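Local atomic coordinates of probable TonB-dependent siderophore receptor PiuA (Acinetobacter baumannii, PDB entry 5FP1), a protein that probably takes up iron-chelating siderophores at the outer membrane in the first step of iron import, and may bind ferric enterobactin with micromolar affinity. Residues A[227-239]-A[300-312]. Residues are numbered along the deposited sequence; the frame is centred on the assembly and turned at random.
Sequences DDKPDSGIPYWDS and VWTNPDDSKGNVG
Trp237 lays one face of its indole over Val311 and the backbone of Gly312, where the connection after one strand of this TonB-dependent receptor's 22-stranded β-barrel packs on the end of strand 284-304 and the turn beyond it. Segment 227-239 leaves barrel strand 215-226 and runs through the short strand 234-238, which pairs with 701-704; segment 300-312 is the end of strand 284-304 and the turn that follows it. With CG anti to the backbone N (chi1 -164°), the indole lies along the short 3-10 segment 310-312. Val311 CG1 sits over the five-membered ring in a CH-pi contact, 3.7 Å from the centroid of that Trp237 ring. Farther along the same face, Gly312 N rests above the benzene part, and Trp237 CZ2 comes within 3.3 Å of Gly312 CA. The other methyl of Val311, CG2, turns to Pro235 and meets its CG at 3.8 Å, so this valine fits between two side chains of strand 234-238.

The carboxylate of Asp305 grips the start of the 3-10 segment that carries Val311. Its OD1 receives a nearly straight bond, close to the carboxylate plane and on the syn side, from Asn310 ND2; OD2 takes weaker bonds from the backbone N of Asn310 and of Val311. The Asp305 to Lys308 reversal is a type I' turn, closed by a separate backbone bond from Lys308 N to Asp305 O.

Toward the barrel strands the packing is proline-rich. Pro304 leans its CG on Gly233 O, while Pro230 CG presses on Trp301 CB at 3.6 Å. A water accepts from Thr302 N and lies within hydrogen-bonding distance of Pro230 O, linking the two backbones. Thr302 OG1 itself bonds to Asp263. Between the prolines, Ser232 OG, swung anti to its own N (chi1 -176°), donates to Thr302 O at 2.8 Å, approaching from 43° above the carbonyl plane.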
loop_
_atom_site.group_PDB
_atom_site.type_symbol
_atom_site.label_atom_id
_atom_site.label_comp_id
_atom_site.label_asym_id
_atom_site.label_seq_id
_atom_site.Cartn_x
_atom_site.Cartn_y
_atom_site.Cartn_z
ATOM N N ASP A 227 6.213 18.239 -0.097
ATOM C CA ASP A 227 7.328 18.950 -0.725
ATOM C C ASP A 227 8.597 18.301 -0.187
ATOM O O ASP A 227 9.070 18.649 0.905
ATOM C CB ASP A 227 7.261 20.445 -0.340
ATOM C CG ASP A 227 8.325 21.305 -1.039
ATOM O OD1 ASP A 227 8.959 20.873 -2.012
ATOM O OD2 ASP A 227 8.515 22.453 -0.607
ATOM N N ASP A 228 9.121 17.324 -0.918
ATOM C CA ASP A 228 10.142 16.455 -0.405
ATOM C C ASP A 228 11.437 16.546 -1.209
ATOM O O ASP A 228 11.422 16.932 -2.390
ATOM C CB ASP A 228 9.710 14.990 -0.504
ATOM C CG ASP A 228 8.454 14.659 0.271
ATOM O OD1 ASP A 228 8.049 15.392 1.215
ATOM O OD2 ASP A 228 7.907 13.576 -0.051
ATOM N N LYS A 229 12.524 16.120 -0.581
ATOM C CA LYS A 229 13.740 15.748 -1.299
ATOM C C LYS A 229 13.730 14.198 -1.252
ATOM O O LYS A 229 13.880 13.628 -0.201
ATOM C CB LYS A 229 14.992 16.319 -0.626
ATOM C CG LYS A 229 15.122 17.842 -0.684
ATOM C CD LYS A 229 15.134 18.275 -2.147
ATOM C CE LYS A 229 15.429 19.758 -2.384
ATOM N NZ LYS A 229 15.470 19.988 -3.863
ATOM N N PRO A 230 13.497 13.535 -2.396
ATOM C CA PRO A 230 13.153 12.108 -2.363
ATOM C C PRO A 230 14.350 11.198 -2.132
ATOM O O PRO A 230 15.489 11.523 -2.484
ATOM C CB PRO A 230 12.559 11.861 -3.764
ATOM C CG PRO A 230 13.249 12.863 -4.633
ATOM C CD PRO A 230 13.401 14.092 -3.760
ATOM N N ASP A 231 14.090 10.048 -1.546
ATOM C CA ASP A 231 15.125 9.082 -1.305
ATOM C C ASP A 231 15.669 8.495 -2.583
ATOM O O ASP A 231 15.031 8.535 -3.654
ATOM C CB ASP A 231 14.602 7.967 -0.392
ATOM C CG ASP A 231 15.727 7.272 0.392
ATOM O OD1 ASP A 231 16.914 7.654 0.252
ATOM O OD2 ASP A 231 15.397 6.336 1.132
ATOM N N SER A 232 16.884 7.991 -2.457
ATOM C CA SER A 232 17.550 7.221 -3.472
ATOM C C SER A 232 17.590 5.791 -2.928
ATOM O O SER A 232 16.651 5.320 -2.271
ATOM C CB SER A 232 18.959 7.781 -3.724
ATOM O OG SER A 232 19.634 7.112 -4.792
ATOM N N GLY A 233 18.668 5.089 -3.180
ATOM C CA GLY A 233 18.823 3.747 -2.662
ATOM C C GLY A 233 20.287 3.359 -2.624
ATOM O O GLY A 233 21.154 4.214 -2.818
ATOM N N ILE A 234 20.547 2.076 -2.381
ATOM C CA ILE A 234 21.905 1.526 -2.339
ATOM C C ILE A 234 22.044 0.529 -3.486
ATOM O O ILE A 234 21.189 -0.377 -3.658
ATOM C CB ILE A 234 22.212 0.866 -0.991
ATOM C CG1 ILE A 234 21.951 1.832 0.160
ATOM C CG2 ILE A 234 23.644 0.323 -0.960
ATOM C CD1 ILE A 234 22.783 3.110 0.131
ATOM N N PRO A 235 23.066 0.722 -4.328
ATOM C CA PRO A 235 23.177 -0.110 -5.539
ATOM C C PRO A 235 23.564 -1.547 -5.203
ATOM O O PRO A 235 24.345 -1.756 -4.277
ATOM C CB PRO A 235 24.312 0.556 -6.317
ATOM C CG PRO A 235 25.163 1.198 -5.257
ATOM C CD PRO A 235 24.224 1.621 -4.171
ATOM N N TYR A 236 23.066 -2.515 -5.967
ATOM C CA TYR A 236 23.513 -3.911 -5.800
ATOM C C TYR A 236 24.958 -4.012 -6.293
ATOM O O TYR A 236 25.316 -3.421 -7.337
ATOM C CB TYR A 236 22.701 -4.860 -6.665
ATOM C CG TYR A 236 21.223 -4.981 -6.298
ATOM C CD1 TYR A 236 20.828 -5.471 -5.055
ATOM C CD2 TYR A 236 20.237 -4.632 -7.200
ATOM C CE1 TYR A 236 19.482 -5.569 -4.708
ATOM C CE2 TYR A 236 18.896 -4.774 -6.876
ATOM C CZ TYR A 236 18.525 -5.226 -5.636
ATOM O OH TYR A 236 17.178 -5.354 -5.356
ATOM N N TRP A 237 25.775 -4.786 -5.577
ATOM C CA TRP A 237 27.136 -5.024 -6.024
ATOM C C TRP A 237 27.695 -6.320 -5.470
ATOM O O TRP A 237 27.517 -6.643 -4.292
ATOM C CB TRP A 237 28.070 -3.854 -5.640
ATOM C CG TRP A 237 29.380 -3.874 -6.408
ATOM C CD1 TRP A 237 30.632 -4.180 -5.916
ATOM C CD2 TRP A 237 29.544 -3.667 -7.810
ATOM N NE1 TRP A 237 31.568 -4.134 -6.928
ATOM C CE2 TRP A 237 30.936 -3.822 -8.100
ATOM C CE3 TRP A 237 28.675 -3.318 -8.846
ATOM C CZ2 TRP A 237 31.442 -3.670 -9.361
ATOM C CZ3 TRP A 237 29.193 -3.168 -10.112
ATOM C CH2 TRP A 237 30.571 -3.366 -10.359
ATOM N N ASP A 238 28.395 -7.025 -6.353
ATOM C CA ASP A 238 29.153 -8.221 -5.978
ATOM C C ASP A 238 30.621 -8.026 -6.407
ATOM O O ASP A 238 30.933 -8.054 -7.599
ATOM C CB ASP A 238 28.563 -9.423 -6.665
ATOM C CG ASP A 238 29.299 -10.731 -6.331
ATOM O OD1 ASP A 238 30.513 -10.694 -6.100
ATOM O OD2 ASP A 238 28.651 -11.796 -6.346
ATOM N N SER A 239 31.487 -7.800 -5.426
ATOM C CA SER A 239 32.892 -7.438 -5.675
ATOM C C SER A 239 33.639 -8.591 -6.339
ATOM O O SER A 239 34.462 -8.369 -7.216
ATOM C CB SER A 239 33.592 -7.107 -4.356
ATOM O OG SER A 239 33.233 -5.835 -3.892
ATOM N N VAL A 300 11.506 14.038 -9.525
ATOM C CA VAL A 300 12.812 13.662 -10.073
ATOM C C VAL A 300 13.598 13.013 -8.945
ATOM O O VAL A 300 13.779 13.620 -7.878
ATOM C CB VAL A 300 13.614 14.898 -10.560
ATOM C CG1 VAL A 300 15.057 14.506 -10.864
ATOM C CG2 VAL A 300 12.957 15.493 -11.791
ATOM N N TRP A 301 14.028 11.777 -9.124
ATOM C CA TRP A 301 14.821 11.104 -8.100
ATOM C C TRP A 301 15.924 10.259 -8.734
ATOM O O TRP A 301 15.931 10.019 -9.963
ATOM C CB TRP A 301 13.962 10.288 -7.101
ATOM C CG TRP A 301 13.285 9.181 -7.698
ATOM C CD1 TRP A 301 12.049 9.202 -8.313
ATOM C CD2 TRP A 301 13.771 7.829 -7.824
ATOM N NE1 TRP A 301 11.764 7.961 -8.819
ATOM C CE2 TRP A 301 12.793 7.100 -8.525
ATOM C CE3 TRP A 301 14.946 7.177 -7.429
ATOM C CZ2 TRP A 301 12.946 5.734 -8.829
ATOM C CZ3 TRP A 301 15.090 5.830 -7.719
ATOM C CH2 TRP A 301 14.109 5.129 -8.426
ATOM N N THR A 302 16.860 9.832 -7.894
ATOM C CA THR A 302 18.086 9.215 -8.365
ATOM C C THR A 302 18.126 7.722 -8.174
ATOM O O THR A 302 18.000 7.219 -7.049
ATOM C CB THR A 302 19.316 9.820 -7.655
ATOM O OG1 THR A 302 19.395 11.210 -7.965
ATOM C CG2 THR A 302 20.573 9.121 -8.103
ATOM N N ASN A 303 18.352 7.018 -9.278
ATOM C CA ASN A 303 18.740 5.606 -9.252
ATOM C C ASN A 303 20.281 5.561 -9.086
ATOM O O ASN A 303 21.010 6.129 -9.908
ATOM C CB ASN A 303 18.256 4.944 -10.550
ATOM C CG ASN A 303 18.809 3.529 -10.791
ATOM O OD1 ASN A 303 19.834 3.103 -10.238
ATOM N ND2 ASN A 303 18.155 2.829 -11.701
ATOM N N PRO A 304 20.775 4.930 -8.006
ATOM C CA PRO A 304 22.232 4.929 -7.751
ATOM C C PRO A 304 22.986 3.992 -8.728
ATOM O O PRO A 304 23.038 2.771 -8.547
ATOM C CB PRO A 304 22.322 4.439 -6.307
ATOM C CG PRO A 304 21.173 3.474 -6.205
ATOM C CD PRO A 304 20.055 4.141 -6.989
ATOM N N ASP A 305 23.482 4.603 -9.796
ATOM C CA ASP A 305 24.367 4.018 -10.812
ATOM C C ASP A 305 23.718 3.215 -11.940
ATOM O O ASP A 305 24.351 3.002 -12.955
ATOM C CB ASP A 305 25.523 3.219 -10.218
ATOM C CG ASP A 305 26.765 3.290 -11.109
ATOM O OD1 ASP A 305 27.084 4.427 -11.534
ATOM O OD2 ASP A 305 27.431 2.245 -11.361
ATOM N N ASP A 306 22.475 2.774 -11.771
ATOM C CA ASP A 306 21.739 2.142 -12.880
ATOM C C ASP A 306 22.534 0.980 -13.467
ATOM O O ASP A 306 22.572 0.792 -14.684
ATOM C CB ASP A 306 21.464 3.190 -13.934
ATOM C CG ASP A 306 20.361 2.795 -14.902
ATOM O OD1 ASP A 306 19.526 1.948 -14.578
ATOM O OD2 ASP A 306 20.317 3.376 -15.976
ATOM N N SER A 307 23.218 0.237 -12.591
ATOM C CA SER A 307 24.020 -0.944 -12.965
ATOM C C SER A 307 25.099 -0.655 -14.023
ATOM O O SER A 307 25.499 -1.538 -14.755
ATOM C CB SER A 307 23.121 -2.113 -13.410
ATOM O OG SER A 307 22.149 -2.398 -12.404
ATOM N N LYS A 308 25.585 0.572 -14.097
ATOM C CA LYS A 308 26.564 0.901 -15.106
ATOM C C LYS A 308 27.979 0.457 -14.781
ATOM O O LYS A 308 28.852 0.591 -15.629
ATOM C CB LYS A 308 26.582 2.396 -15.357
ATOM C CG LYS A 308 25.270 2.936 -15.912
ATOM C CD LYS A 308 25.102 2.587 -17.378
ATOM C CE LYS A 308 23.746 3.081 -17.845
ATOM N NZ LYS A 308 23.382 2.483 -19.142
ATOM N N GLY A 309 28.221 -0.038 -13.575
ATOM C CA GLY A 309 29.538 -0.568 -13.225
ATOM C C GLY A 309 30.469 0.447 -12.552
ATOM O O GLY A 309 31.589 0.124 -12.213
ATOM N N ASN A 310 30.024 1.686 -12.370
ATOM C CA ASN A 310 30.893 2.685 -11.770
ATOM C C ASN A 310 31.159 2.389 -10.331
ATOM O O ASN A 310 32.192 2.802 -9.795
ATOM C CB ASN A 310 30.379 4.128 -11.958
ATOM C CG ASN A 310 30.133 4.456 -13.400
ATOM O OD1 ASN A 310 31.046 4.447 -14.230
ATOM N ND2 ASN A 310 28.888 4.720 -13.723
ATOM N N VAL A 311 30.268 1.629 -9.715
ATOM C CA VAL A 311 30.434 1.227 -8.330
ATOM C C VAL A 311 31.787 0.505 -8.096
ATOM O O VAL A 311 32.400 0.656 -7.052
ATOM C CB VAL A 311 29.263 0.341 -7.874
ATOM C CG1 VAL A 311 29.550 -0.327 -6.546
ATOM C CG2 VAL A 311 27.982 1.176 -7.799
ATOM N N GLY A 312 32.193 -0.291 -9.069
ATOM C CA GLY A 312 33.443 -1.036 -9.009
ATOM C C GLY A 312 34.660 -0.146 -9.204
ATOM O O GLY A 312 35.787 -0.606 -9.001
HETATM O O HOH W 1 16.985 10.891 -5.111
#